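Local coordinates for CcbJ (Streptomyces caelestis, PDB 4HGZ), which is probably an S-adenosyl-L-methionine-dependent N-methyltransferase, with a binding site for the cofactor product S-adenosyl-L-homocysteine, at residues A240-F254 and S262-A274. Numbering follows the deposited sequence.
Sequences ANVAGLELVERHADF and SSRYHVSVYRAAA
Strands 245-251 and 265-272 pair antiparallel, E246 with R271 and H251 with V267 as hydrogen-bonded pairs, their axes at 135°. They form the antiparallel hairpin that closes the class I methyltransferase sheet (strand order 3-2-1-4-5-7-6): 265-272 is inserted beside strand 164-171, and 245-251 is the outermost strand on that side. A classic beta bulge shifts the register by one, V248 and E249 both facing V269, whose O takes a bond from V248 N at 2.8 Å and a weak one from E249 N. Upstream, G244 ends helix 233-242 in a Schellman motif, and its O accepts A273 N.

On the face of L247, R250, S268 and Y270, L247 has CG anti to its N (chi1 -176°), which lays CD1 over one face of the Y270 ring, 4.1 Å from its centroid. A240 CB approaches Y270 CE1 obliquely, tying the helix end to the sheet. The R250 chain bends at chi3, bringing NH1 within 2.8 Å of S268 OG in a weak bond, while L247 CD1 sits over one guanidinium face. D237 holds both R250 NH2, by a salt bridge, and Y270 OH.

The opposite face carries E246, E249, H251, V267, V269 and R271. E246 OE2 meets R271 NH2 in a salt bridge of 3.1 Å, the two group planes 30° apart, and V248 CG1 lies against the arginine chain. H251 NE2 donates a hydrogen bond to E249 OE1, which lies in the imidazole plane, whereas the nitrogen lies above the carboxylate plane. Just past strand 245-251, water 1 lies between A252 O and Y265 N. F254, near the S-adenosyl-L-homocysteine-binding R75, also packs on F56 of helix 50-61; V267 CG2 rests over one face of the F254 ring, 3.9 Å from its centroid.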
ATOM      1  N   ALA C 240      -5.553  31.309  12.531  1.00 44.03           N
ATOM      2  CA  ALA C 240      -5.447  31.930  13.842  1.00 40.51           C
ATOM      3  C   ALA C 240      -4.912  33.361  13.733  1.00 44.78           C
ATOM      4  O   ALA C 240      -5.448  34.278  14.356  1.00 41.44           O
ATOM      5  CB  ALA C 240      -4.569  31.098  14.752  1.00 35.10           C
ATOM      6  N   ASN C 241      -3.853  33.561  12.952  1.00 38.74           N
ATOM      7  CA  ASN C 241      -3.336  34.917  12.786  1.00 46.77           C
ATOM      8  C   ASN C 241      -4.432  35.836  12.261  1.00 47.76           C
ATOM      9  O   ASN C 241      -4.707  36.881  12.843  1.00 49.07           O
ATOM     10  CB  ASN C 241      -2.103  34.965  11.875  1.00 39.36           C
ATOM     11  CG  ASN C 241      -0.947  34.133  12.408  1.00 55.25           C
ATOM     12  OD1 ASN C 241      -0.978  33.675  13.554  1.00 49.31           O
ATOM     13  ND2 ASN C 241       0.084  33.929  11.573  1.00 43.40           N
ATOM     14  N   VAL C 242      -5.066  35.442  11.164  1.00 41.79           N
ATOM     15  CA  VAL C 242      -6.142  36.243  10.617  1.00 43.57           C
ATOM     16  C   VAL C 242      -7.175  36.571  11.703  1.00 43.74           C
ATOM     17  O   VAL C 242      -7.623  37.702  11.807  1.00 48.80           O
ATOM     18  CB  VAL C 242      -6.805  35.549   9.406  1.00 45.69           C
ATOM     19  CG1 VAL C 242      -8.068  36.285   8.989  1.00 27.04           C
ATOM     20  CG2 VAL C 242      -5.836  35.503   8.253  1.00 40.82           C
ATOM     21  N   ALA C 243      -7.523  35.581  12.520  1.00 44.66           N
ATOM     22  CA  ALA C 243      -8.449  35.767  13.646  1.00 42.06           C
ATOM     23  C   ALA C 243      -7.881  36.592  14.805  1.00 43.61           C
ATOM     24  O   ALA C 243      -8.541  36.754  15.827  1.00 49.17           O
ATOM     25  CB  ALA C 243      -8.923  34.411  14.166  1.00 28.94           C
ATOM     26  N   GLY C 244      -6.662  37.104  14.653  1.00 46.87           N
ATOM     27  CA  GLY C 244      -6.002  37.861  15.727  1.00 46.75           C
ATOM     28  C   GLY C 244      -5.368  37.018  16.835  1.00 54.20           C
ATOM     29  O   GLY C 244      -5.157  37.504  17.943  1.00 58.08           O
ATOM     30  N   LEU C 245      -5.055  35.757  16.539  1.00 47.53           N
ATOM     31  CA  LEU C 245      -4.467  34.854  17.526  1.00 46.82           C
ATOM     32  C   LEU C 245      -3.063  34.449  17.103  1.00 48.75           C
ATOM     33  O   LEU C 245      -2.759  34.445  15.914  1.00 52.16           O
ATOM     34  CB  LEU C 245      -5.318  33.590  17.666  1.00 37.81           C
ATOM     35  CG  LEU C 245      -6.677  33.685  18.345  1.00 47.82           C
ATOM     36  CD1 LEU C 245      -7.463  32.389  18.123  1.00 30.43           C
ATOM     37  CD2 LEU C 245      -6.501  33.983  19.821  1.00 36.90           C
ATOM     38  N   GLU C 246      -2.218  34.096  18.070  1.00 49.60           N
ATOM     39  CA  GLU C 246      -0.873  33.574  17.774  1.00 55.65           C
ATOM     40  C   GLU C 246      -0.569  32.306  18.576  1.00 52.09           C
ATOM     41  O   GLU C 246      -0.890  32.215  19.761  1.00 62.28           O
ATOM     42  CB  GLU C 246       0.217  34.637  17.997  1.00 48.04           C
ATOM     43  CG  GLU C 246       0.573  34.884  19.465  1.00 85.62           C
ATOM     44  CD  GLU C 246       1.442  36.123  19.677  1.00107.15           C
ATOM     45  OE1 GLU C 246       1.926  36.698  18.676  1.00 94.44           O
ATOM     46  OE2 GLU C 246       1.637  36.520  20.849  1.00 94.15           O
ATOM     47  N   LEU C 247       0.046  31.328  17.916  1.00 53.25           N
ATOM     48  CA  LEU C 247       0.348  30.037  18.527  1.00 48.15           C
ATOM     49  C   LEU C 247       1.381  30.178  19.631  1.00 51.09           C
ATOM     50  O   LEU C 247       2.423  30.804  19.429  1.00 51.68           O
ATOM     51  CB  LEU C 247       0.882  29.085  17.467  1.00 45.06           C
ATOM     52  CG  LEU C 247       1.181  27.647  17.876  1.00 46.95           C
ATOM     53  CD1 LEU C 247      -0.108  26.913  18.203  1.00 34.32           C
ATOM     54  CD2 LEU C 247       1.938  26.951  16.751  1.00 36.43           C
ATOM     55  N   VAL C 248       1.102  29.595  20.795  1.00 47.66           N
ATOM     56  CA  VAL C 248       2.094  29.592  21.867  1.00 52.83           C
ATOM     57  C   VAL C 248       2.643  28.200  22.156  1.00 53.56           C
ATOM     58  O   VAL C 248       3.760  28.073  22.642  1.00 57.37           O
ATOM     59  CB  VAL C 248       1.579  30.236  23.166  1.00 50.93           C
ATOM     60  CG1 VAL C 248       1.414  31.720  22.967  1.00 64.88           C
ATOM     61  CG2 VAL C 248       0.263  29.610  23.597  1.00 60.58           C
ATOM     62  N   GLU C 249       1.875  27.159  21.857  1.00 48.75           N
ATOM     63  CA  GLU C 249       2.404  25.809  22.014  1.00 48.65           C
ATOM     64  C   GLU C 249       1.555  24.758  21.320  1.00 48.39           C
ATOM     65  O   GLU C 249       0.344  24.924  21.160  1.00 51.71           O
ATOM     66  CB  GLU C 249       2.583  25.462  23.491  1.00 50.99           C
ATOM     67  CG  GLU C 249       1.327  25.590  24.326  1.00 65.54           C
ATOM     68  CD  GLU C 249       1.600  25.510  25.823  1.00 71.81           C
ATOM     69  OE1 GLU C 249       1.098  24.570  26.477  1.00 77.16           O
ATOM     70  OE2 GLU C 249       2.312  26.390  26.346  1.00 80.51           O
ATOM     71  N   ARG C 250       2.207  23.679  20.901  1.00 44.71           N
ATOM     72  CA  ARG C 250       1.518  22.568  20.274  1.00 40.69           C
ATOM     73  C   ARG C 250       2.040  21.250  20.817  1.00 47.17           C
ATOM     74  O   ARG C 250       3.249  21.030  20.869  1.00 51.06           O
ATOM     75  CB  ARG C 250       1.696  22.590  18.759  1.00 31.23           C
ATOM     76  CG  ARG C 250       0.469  22.074  18.051  1.00 58.40           C
ATOM     77  CD  ARG C 250       0.713  21.719  16.614  1.00 42.72           C
ATOM     78  NE  ARG C 250       1.145  22.860  15.824  1.00 58.37           N
ATOM     79  CZ  ARG C 250       0.342  23.826  15.405  1.00 45.86           C
ATOM     80  NH1 ARG C 250      -0.942  23.808  15.713  1.00 33.25           N
ATOM     81  NH2 ARG C 250       0.832  24.822  14.685  1.00 51.19           N
ATOM     82  N   HIS C 251       1.125  20.374  21.213  1.00 48.39           N
ATOM     83  CA  HIS C 251       1.482  19.034  21.663  1.00 46.22           C
ATOM     84  C   HIS C 251       0.716  18.002  20.841  1.00 45.64           C
ATOM     85  O   HIS C 251      -0.125  18.350  20.010  1.00 51.32           O
ATOM     86  CB  HIS C 251       1.137  18.852  23.143  1.00 45.86           C
ATOM     87  CG  HIS C 251       1.462  20.037  23.989  1.00 47.06           C
ATOM     88  ND1 HIS C 251       2.657  20.164  24.661  1.00 57.58           N
ATOM     89  CD2 HIS C 251       0.743  21.145  24.285  1.00 45.46           C
ATOM     90  CE1 HIS C 251       2.667  21.303  25.330  1.00 43.61           C
ATOM     91  NE2 HIS C 251       1.516  21.917  25.118  1.00 63.15           N
ATOM     92  N   ALA C 252       1.001  16.734  21.088  1.00 42.81           N
ATOM     93  CA  ALA C 252       0.321  15.649  20.405  1.00 44.65           C
ATOM     94  C   ALA C 252      -0.974  15.325  21.114  1.00 43.01           C
ATOM     95  O   ALA C 252      -1.852  14.678  20.557  1.00 53.65           O
ATOM     96  CB  ALA C 252       1.213  14.405  20.379  1.00 37.00           C
ATOM     97  N   ASP C 253      -1.081  15.751  22.361  1.00 36.55           N
ATOM     98  CA  ASP C 253      -2.174  15.295  23.197  1.00 46.83           C
ATOM     99  C   ASP C 253      -2.176  16.064  24.515  1.00 47.22           C
ATOM    100  O   ASP C 253      -1.283  16.873  24.764  1.00 49.08           O
ATOM    101  CB  ASP C 253      -2.033  13.802  23.441  1.00 43.05           C
ATOM    102  CG  ASP C 253      -0.871  13.474  24.361  1.00 64.02           C
ATOM    103  OD1 ASP C 253      -0.273  14.419  24.927  1.00 58.21           O
ATOM    104  OD2 ASP C 253      -0.563  12.273  24.521  1.00 63.04           O
ATOM    105  N   PHE C 254      -3.165  15.822  25.366  1.00 47.44           N
ATOM    106  CA  PHE C 254      -3.299  16.681  26.544  1.00 50.86           C
ATOM    107  C   PHE C 254      -2.265  16.444  27.635  1.00 53.01           C
ATOM    108  O   PHE C 254      -2.250  17.158  28.632  1.00 61.16           O
ATOM    109  CB  PHE C 254      -4.716  16.638  27.122  1.00 45.28           C
ATOM    110  CG  PHE C 254      -5.711  17.412  26.319  1.00 49.41           C
ATOM    111  CD1 PHE C 254      -5.560  18.778  26.142  1.00 52.43           C
ATOM    112  CD2 PHE C 254      -6.784  16.772  25.717  1.00 42.04           C
ATOM    113  CE1 PHE C 254      -6.475  19.500  25.385  1.00 45.01           C
ATOM    114  CE2 PHE C 254      -7.695  17.484  24.962  1.00 46.20           C
ATOM    115  CZ  PHE C 254      -7.545  18.851  24.801  1.00 43.09           C
ATOM    116  N   SER C 262       3.977  12.015  12.919  1.00 46.32           N
ATOM    117  CA  SER C 262       3.168  10.811  13.080  1.00 51.20           C
ATOM    118  C   SER C 262       2.045  10.952  14.108  1.00 50.26           C
ATOM    119  O   SER C 262       1.294  10.008  14.348  1.00 56.10           O
ATOM    120  CB  SER C 262       4.045   9.616  13.432  1.00 50.71           C
ATOM    121  OG  SER C 262       4.491   9.717  14.764  1.00 75.12           O
ATOM    122  N   SER C 263       1.915  12.132  14.706  1.00 40.88           N
ATOM    123  CA  SER C 263       0.899  12.332  15.720  1.00 35.31           C
ATOM    124  C   SER C 263      -0.472  12.335  15.071  1.00 44.59           C
ATOM    125  O   SER C 263      -0.715  13.081  14.118  1.00 48.42           O
ATOM    126  CB  SER C 263       1.128  13.648  16.460  1.00 37.01           C
ATOM    127  OG  SER C 263       2.360  13.655  17.165  1.00 49.68           O
ATOM    128  N   ARG C 264      -1.374  11.508  15.582  1.00 47.60           N
ATOM    129  CA  ARG C 264      -2.716  11.449  15.021  1.00 47.72           C
ATOM    130  C   ARG C 264      -3.494  12.743  15.298  1.00 46.39           C
ATOM    131  O   ARG C 264      -4.313  13.181  14.482  1.00 44.77           O
ATOM    132  CB  ARG C 264      -3.459  10.207  15.516  1.00 48.43           C
ATOM    133  CG  ARG C 264      -3.033   8.906  14.804  1.00 49.11           C
ATOM    134  CD  ARG C 264      -3.634   7.659  15.453  1.00 55.80           C
ATOM    135  NE  ARG C 264      -5.003   7.870  15.937  1.00111.09           N
ATOM    136  CZ  ARG C 264      -6.097   7.810  15.177  1.00113.84           C
ATOM    137  NH1 ARG C 264      -5.990   7.547  13.874  1.00 90.40           N
ATOM    138  NH2 ARG C 264      -7.298   8.015  15.722  1.00 74.11           N
ATOM    139  N   TYR C 265      -3.204  13.375  16.428  1.00 41.94           N
ATOM    140  CA  TYR C 265      -3.875  14.625  16.786  1.00 39.50           C
ATOM    141  C   TYR C 265      -2.881  15.687  17.181  1.00 36.53           C
ATOM    142  O   TYR C 265      -1.698  15.412  17.356  1.00 46.43           O
ATOM    143  CB  TYR C 265      -4.854  14.401  17.949  1.00 30.31           C
ATOM    144  CG  TYR C 265      -6.098  13.700  17.505  1.00 45.64           C
ATOM    145  CD1 TYR C 265      -7.229  14.423  17.130  1.00 46.20           C
ATOM    146  CD2 TYR C 265      -6.144  12.312  17.421  1.00 42.40           C
ATOM    147  CE1 TYR C 265      -8.380  13.782  16.703  1.00 44.67           C
ATOM    148  CE2 TYR C 265      -7.294  11.661  16.982  1.00 61.36           C
ATOM    149  CZ  TYR C 265      -8.404  12.405  16.627  1.00 61.93           C
ATOM    150  OH  TYR C 265      -9.543  11.776  16.199  1.00 78.52           O
ATOM    151  N   HIS C 266      -3.363  16.910  17.332  1.00 39.14           N
ATOM    152  CA  HIS C 266      -2.598  17.888  18.066  1.00 42.76           C
ATOM    153  C   HIS C 266      -3.493  18.679  19.005  1.00 43.00           C
ATOM    154  O   HIS C 266      -4.706  18.730  18.839  1.00 40.70           O
ATOM    155  CB  HIS C 266      -1.822  18.812  17.145  1.00 39.94           C
ATOM    156  CG  HIS C 266      -2.687  19.681  16.286  1.00 47.22           C
ATOM    157  ND1 HIS C 266      -3.096  20.937  16.676  1.00 56.75           N
ATOM    158  CD2 HIS C 266      -3.186  19.488  15.043  1.00 35.15           C
ATOM    159  CE1 HIS C 266      -3.832  21.471  15.718  1.00 44.66           C
ATOM    160  NE2 HIS C 266      -3.898  20.615  14.714  1.00 45.31           N
ATOM    161  N   VAL C 267      -2.867  19.247  20.023  1.00 43.16           N
ATOM    162  CA  VAL C 267      -3.512  20.163  20.921  1.00 38.96           C
ATOM    163  C   VAL C 267      -2.743  21.460  20.763  1.00 39.92           C
ATOM    164  O   VAL C 267      -1.526  21.494  20.922  1.00 45.79           O
ATOM    165  CB  VAL C 267      -3.415  19.668  22.358  1.00 39.09           C
ATOM    166  CG1 VAL C 267      -3.836  20.752  23.324  1.00 39.25           C
ATOM    167  CG2 VAL C 267      -4.248  18.426  22.541  1.00 42.22           C
ATOM    168  N   SER C 268      -3.450  22.521  20.418  1.00 37.92           N
ATOM    169  CA  SER C 268      -2.810  23.790  20.147  1.00 40.82           C
ATOM    170  C   SER C 268      -3.338  24.847  21.097  1.00 42.08           C
ATOM    171  O   SER C 268      -4.532  24.879  21.411  1.00 48.93           O
ATOM    172  CB  SER C 268      -3.059  24.211  18.696  1.00 35.22           C
ATOM    173  OG  SER C 268      -2.660  23.189  17.800  1.00 51.75           O
ATOM    174  N   VAL C 269      -2.437  25.706  21.554  1.00 39.44           N
ATOM    175  CA  VAL C 269      -2.779  26.767  22.475  1.00 41.56           C
ATOM    176  C   VAL C 269      -2.417  28.113  21.856  1.00 46.27           C
ATOM    177  O   VAL C 269      -1.256  28.342  21.475  1.00 46.97           O
ATOM    178  CB  VAL C 269      -2.003  26.621  23.787  1.00 42.88           C
ATOM    179  CG1 VAL C 269      -2.480  27.648  24.800  1.00 43.87           C
ATOM    180  CG2 VAL C 269      -2.146  25.228  24.322  1.00 41.84           C
ATOM    181  N   TYR C 270      -3.410  29.000  21.775  1.00 43.18           N
ATOM    182  CA  TYR C 270      -3.250  30.312  21.148  1.00 40.38           C
ATOM    183  C   TYR C 270      -3.509  31.443  22.141  1.00 48.09           C
ATOM    184  O   TYR C 270      -4.301  31.289  23.084  1.00 49.04           O
ATOM    185  CB  TYR C 270      -4.233  30.457  19.986  1.00 39.40           C
ATOM    186  CG  TYR C 270      -4.048  29.458  18.872  1.00 42.03           C
ATOM    187  CD1 TYR C 270      -3.169  29.710  17.826  1.00 42.24           C
ATOM    188  CD2 TYR C 270      -4.751  28.265  18.862  1.00 35.49           C
ATOM    189  CE1 TYR C 270      -3.007  28.803  16.800  1.00 37.77           C
ATOM    190  CE2 TYR C 270      -4.589  27.355  17.845  1.00 35.38           C
ATOM    191  CZ  TYR C 270      -3.714  27.625  16.817  1.00 38.44           C
ATOM    192  OH  TYR C 270      -3.545  26.712  15.798  1.00 47.51           O
ATOM    193  N   ARG C 271      -2.841  32.574  21.912  1.00 44.77           N
ATOM    194  CA  ARG C 271      -3.053  33.795  22.680  1.00 44.70           C
ATOM    195  C   ARG C 271      -3.542  34.880  21.743  1.00 49.20           C
ATOM    196  O   ARG C 271      -3.433  34.756  20.528  1.00 58.87           O
ATOM    197  CB  ARG C 271      -1.748  34.294  23.296  1.00 41.02           C
ATOM    198  CG  ARG C 271      -1.323  33.622  24.571  1.00 75.21           C
ATOM    199  CD  ARG C 271      -0.092  34.327  25.140  1.00101.94           C
ATOM    200  NE  ARG C 271       0.954  34.480  24.128  1.00105.20           N
ATOM    201  CZ  ARG C 271       2.066  35.189  24.296  1.00113.70           C
ATOM    202  NH1 ARG C 271       2.284  35.832  25.435  1.00107.43           N
ATOM    203  NH2 ARG C 271       2.958  35.260  23.317  1.00110.57           N
ATOM    204  N   ALA C 272      -4.059  35.957  22.319  1.00 59.48           N
ATOM    205  CA  ALA C 272      -4.388  37.146  21.560  1.00 58.06           C
ATOM    206  C   ALA C 272      -3.077  37.755  21.098  1.00 60.52           C
ATOM    207  O   ALA C 272      -2.095  37.713  21.826  1.00 69.95           O
ATOM    208  CB  ALA C 272      -5.135  38.121  22.435  1.00 54.39           C
ATOM    209  N   ALA C 273      -3.054  38.322  19.897  1.00 65.66           N
ATOM    210  CA  ALA C 273      -1.813  38.862  19.350  1.00 68.60           C
ATOM    211  C   ALA C 273      -1.491  40.248  19.900  1.00 80.17           C
ATOM    212  O   ALA C 273      -2.311  41.162  19.830  1.00 81.38           O
ATOM    213  CB  ALA C 273      -1.862  38.888  17.837  1.00 61.25           C
ATOM    214  N   ALA C 274      -0.285  40.393  20.441  1.00 94.95           N
ATOM    215  CA  ALA C 274       0.184  41.668  20.986  1.00105.95           C
ATOM    216  C   ALA C 274      -0.599  42.873  20.452  1.00105.34           C
ATOM    217  O   ALA C 274      -0.857  42.985  19.251  1.00 97.13           O
ATOM    218  CB  ALA C 274       1.682  41.834  20.723  1.00111.03           C
TER
HETATM  219  O   HOH W   1      -1.750  12.879  18.773  1.00 62.29           O